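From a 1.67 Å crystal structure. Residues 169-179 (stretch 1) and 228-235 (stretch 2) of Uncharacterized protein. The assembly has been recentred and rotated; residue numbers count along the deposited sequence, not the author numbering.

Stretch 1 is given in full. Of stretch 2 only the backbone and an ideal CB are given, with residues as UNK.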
# COMPACT_ATOMS: atom_id res chain seq x y z
N ALA A 169 28.14 4.76 3.47
CA ALA A 169 27.26 5.41 2.50
C ALA A 169 27.65 6.86 2.23
O ALA A 169 27.48 7.35 1.10
CB ALA A 169 25.80 5.33 2.95
N TRP A 170 28.20 7.56 3.23
CA TRP A 170 28.50 8.99 3.08
C TRP A 170 29.90 9.29 2.49
O TRP A 170 30.21 10.46 2.25
CB TRP A 170 28.36 9.73 4.42
CG TRP A 170 27.15 9.35 5.26
CD1 TRP A 170 27.12 9.28 6.61
CD2 TRP A 170 25.84 8.99 4.80
NE1 TRP A 170 25.86 8.91 7.04
CE2 TRP A 170 25.06 8.71 5.95
CE3 TRP A 170 25.25 8.86 3.53
CZ2 TRP A 170 23.74 8.28 5.87
CZ3 TRP A 170 23.94 8.43 3.46
CH2 TRP A 170 23.20 8.15 4.62
N ASP A 171 30.71 8.26 2.23
CA ASP A 171 32.10 8.46 1.74
C ASP A 171 32.16 9.29 0.46
O ASP A 171 32.77 10.36 0.43
CB ASP A 171 32.84 7.14 1.53
CG ASP A 171 33.20 6.42 2.82
OD1 ASP A 171 32.90 6.91 3.95
OD2 ASP A 171 33.79 5.31 2.69
N LYS A 172 31.51 8.82 -0.61
CA LYS A 172 31.51 9.59 -1.87
C LYS A 172 30.87 10.98 -1.77
O LYS A 172 31.45 11.97 -2.21
CB LYS A 172 30.92 8.77 -3.02
CG LYS A 172 31.72 7.52 -3.32
CD LYS A 172 31.39 6.94 -4.69
CE LYS A 172 32.09 5.60 -4.88
NZ LYS A 172 31.82 5.00 -6.22
N PRO A 173 29.67 11.09 -1.15
CA PRO A 173 29.14 12.44 -0.96
C PRO A 173 30.11 13.36 -0.19
O PRO A 173 30.25 14.53 -0.53
CB PRO A 173 27.86 12.21 -0.17
CG PRO A 173 27.43 10.82 -0.54
CD PRO A 173 28.68 10.04 -0.83
N LEU A 174 30.76 12.84 0.84
CA LEU A 174 31.65 13.66 1.65
C LEU A 174 32.92 14.06 0.92
O LEU A 174 33.52 15.08 1.26
CB LEU A 174 32.04 12.95 2.94
CG LEU A 174 31.02 13.12 4.03
CD1 LEU A 174 31.33 12.10 5.11
CD2 LEU A 174 31.00 14.55 4.59
N SER A 175 33.32 13.27 -0.07
CA SER A 175 34.52 13.57 -0.86
C SER A 175 34.43 14.90 -1.61
O SER A 175 35.46 15.46 -2.03
CB SER A 175 34.83 12.42 -1.83
OG SER A 175 33.91 12.41 -2.90
N ARG A 176 33.21 15.42 -1.80
CA ARG A 176 33.01 16.71 -2.47
C ARG A 176 33.06 17.92 -1.55
O ARG A 176 32.99 19.06 -2.03
CB ARG A 176 31.69 16.70 -3.24
CG ARG A 176 31.61 15.52 -4.16
CD ARG A 176 30.55 15.63 -5.23
NE ARG A 176 30.46 14.33 -5.86
CZ ARG A 176 29.61 13.37 -5.51
NH1 ARG A 176 28.70 13.57 -4.55
NH2 ARG A 176 29.66 12.20 -6.14
N VAL A 177 33.19 17.71 -0.24
CA VAL A 177 33.18 18.81 0.70
C VAL A 177 34.59 19.39 0.75
O VAL A 177 35.53 18.64 1.00
CB VAL A 177 32.76 18.32 2.10
CG1 VAL A 177 32.91 19.44 3.14
CG2 VAL A 177 31.33 17.80 2.04
N PRO A 178 34.73 20.70 0.47
CA PRO A 178 36.10 21.27 0.45
C PRO A 178 36.71 21.31 1.84
O PRO A 178 36.00 21.53 2.82
CB PRO A 178 35.89 22.69 -0.08
CG PRO A 178 34.43 22.99 0.07
CD PRO A 178 33.70 21.68 0.08
N VAL A 179 38.03 21.10 1.92
CA VAL A 179 38.76 21.22 3.19
C VAL A 179 39.92 22.23 3.13
O VAL A 179 40.57 22.45 4.14
CB VAL A 179 39.27 19.85 3.69
CG1 VAL A 179 38.09 18.92 3.98
CG2 VAL A 179 40.23 19.20 2.70
N UNK A 228 24.78 23.61 0.03
CA UNK A 228 25.48 22.50 0.67
C UNK A 228 26.08 21.57 -0.38
O UNK A 228 25.36 21.11 -1.27
CB UNK A 228 24.53 21.72 1.59
N UNK A 229 27.39 21.28 -0.29
CA UNK A 229 27.99 20.29 -1.16
C UNK A 229 27.64 18.85 -0.75
O UNK A 229 28.08 17.91 -1.43
CB UNK A 229 29.51 20.47 -1.17
N UNK A 230 26.88 18.69 0.34
CA UNK A 230 26.43 17.37 0.84
C UNK A 230 24.91 17.45 0.88
O UNK A 230 24.36 18.25 1.63
CB UNK A 230 27.02 17.03 2.21
N UNK A 231 24.24 16.68 0.01
CA UNK A 231 22.78 16.63 -0.03
C UNK A 231 22.38 15.18 -0.31
O UNK A 231 22.61 14.66 -1.41
CB UNK A 231 22.21 17.58 -1.09
N UNK A 232 21.83 14.52 0.71
CA UNK A 232 21.58 13.10 0.63
C UNK A 232 20.17 12.78 1.10
O UNK A 232 19.69 13.37 2.08
CB UNK A 232 22.61 12.33 1.46
N UNK A 233 19.50 11.88 0.38
CA UNK A 233 18.27 11.27 0.88
C UNK A 233 18.71 10.01 1.63
O UNK A 233 19.05 8.99 1.03
CB UNK A 233 17.28 10.95 -0.24
N UNK A 234 18.69 10.09 2.96
CA UNK A 234 19.09 9.00 3.83
C UNK A 234 17.91 8.05 4.04
O UNK A 234 16.84 8.46 4.53
CB UNK A 234 19.60 9.54 5.17
N UNK A 235 18.11 6.78 3.71
CA UNK A 235 17.06 5.80 3.92
C UNK A 235 16.68 5.68 5.40
O UNK A 235 15.50 5.52 5.73
CB UNK A 235 17.50 4.44 3.38

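Position 228 has nothing of stretch 1 within 5.5 Å of its ideal CB. Stretch 1 sets no preference here, and many side chains would fit. The residue is Ser-228, the first to leave helical angles after a helix. Its OG donates a hydrogen bond to the backbone O of position 230 (2.7 Å), bracing the turn.

At position 229 CA-to-CB points toward stretch 1. The ideal CB lies 3.9 Å from Arg-176 O, 4.4 Å from Val-177 CA and 4.5 Å from Pro-178 CD. A compact apolar side chain would suit this surface. Phi is -75°, which also permits proline. The residue is Pro-229. Its CG lies 4.1 Å from Val-177 CG2 and 4.1 Å from Pro-178 CD, so the ring packs on both residues. Its carbonyl is linked to stretch 1 through water 1. The water lies 2.6 Å from Pro-229 O and 2.7 Å from Pro-173 O, within donating reach of both, and accepts from Arg-176 NH1 at 3.0 Å. No direct hydrogen bond joins the stretches.

At position 230 CA-to-CB points sideways. The ideal CB is 4.4 Å from Val-177 CG2 and 5.3 Å from Leu-174 CD2. Beyond it, Trp-170, Pro-173 and Leu-174 offer an apolar surface. A long apolar side chain could reach it: leucine, methionine or an aromatic. The residue is Phe-230, with chi1 t. Its CE2 comes to 3.6 Å from Pro-173 CB, 3.8 Å from Leu-174 CG and 4.0 Å from Trp-170 CB. Trp-170 CB sits at the ring edge.

Position 231 points away from stretch 1, so a polar or long side chain is possible. It is Lys-231, which curls back so that NZ donates to Ser-228 O (2.7 Å).

Position 232 points toward stretch 1, in extended conformation. Its ideal CB is 4.6 Å from Trp-170 CZ3 and 5.4 Å from Pro-173 CG. Valine, isoleucine or leucine would suit this gap. The residue is Val-232. CG1 meets Trp-170 CZ3 at 3.5 Å, and CG2 meets Pro-173 CB at 4.0 Å.

Position 233 points away, and stretch 1 leaves the choice open. It is Val-233; its extended angles suit a beta-branched residue.

Position 234 points toward the indole, with its ideal CB 3.9 Å from Trp-170 CH2. Small or medium side chains are plausible. The residue is Asp-234. Its OD1 lies 3.5 Å from Trp-170 CH2, at the ring edge. As N-cap, its side chain caps a backbone N just past the stretch.

Position 235 points sideways, with nothing of stretch 1 within 5.5 Å of its ideal CB, so stretch 1 sets no limit and many side chains would fit. It is Val-235, in the helix.

Stretch 2 228-235: SPFKVVDV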
# COMPACT_ATOMS: atom_id res chain seq x y z
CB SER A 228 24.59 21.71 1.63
OG SER A 228 25.37 20.66 2.20
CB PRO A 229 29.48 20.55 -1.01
CG PRO A 229 29.61 21.07 0.38
CD PRO A 229 28.38 21.86 0.64
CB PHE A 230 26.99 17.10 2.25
CG PHE A 230 26.67 15.72 2.78
CD1 PHE A 230 25.48 15.46 3.44
CD2 PHE A 230 27.57 14.68 2.64
CE1 PHE A 230 25.20 14.20 3.94
CE2 PHE A 230 27.31 13.42 3.13
CZ PHE A 230 26.11 13.17 3.79
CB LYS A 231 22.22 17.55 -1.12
CG LYS A 231 22.19 19.01 -0.73
CD LYS A 231 21.34 19.83 -1.69
CE LYS A 231 22.06 20.10 -3.01
NZ LYS A 231 23.11 21.15 -2.84
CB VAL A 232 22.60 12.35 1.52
CG1 VAL A 232 22.21 10.91 1.72
CG2 VAL A 232 23.97 12.45 0.89
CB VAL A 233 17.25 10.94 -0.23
CG1 VAL A 233 16.07 10.18 0.35
CG2 VAL A 233 16.80 12.23 -0.92
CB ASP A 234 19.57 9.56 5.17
CG ASP A 234 19.85 8.49 6.22
OD1 ASP A 234 20.09 7.31 5.87
OD2 ASP A 234 19.81 8.84 7.42
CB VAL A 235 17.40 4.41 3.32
CG1 VAL A 235 18.64 3.79 3.95
CG2 VAL A 235 16.22 3.48 3.43
O HOH W 1 28.42 15.53 -2.32
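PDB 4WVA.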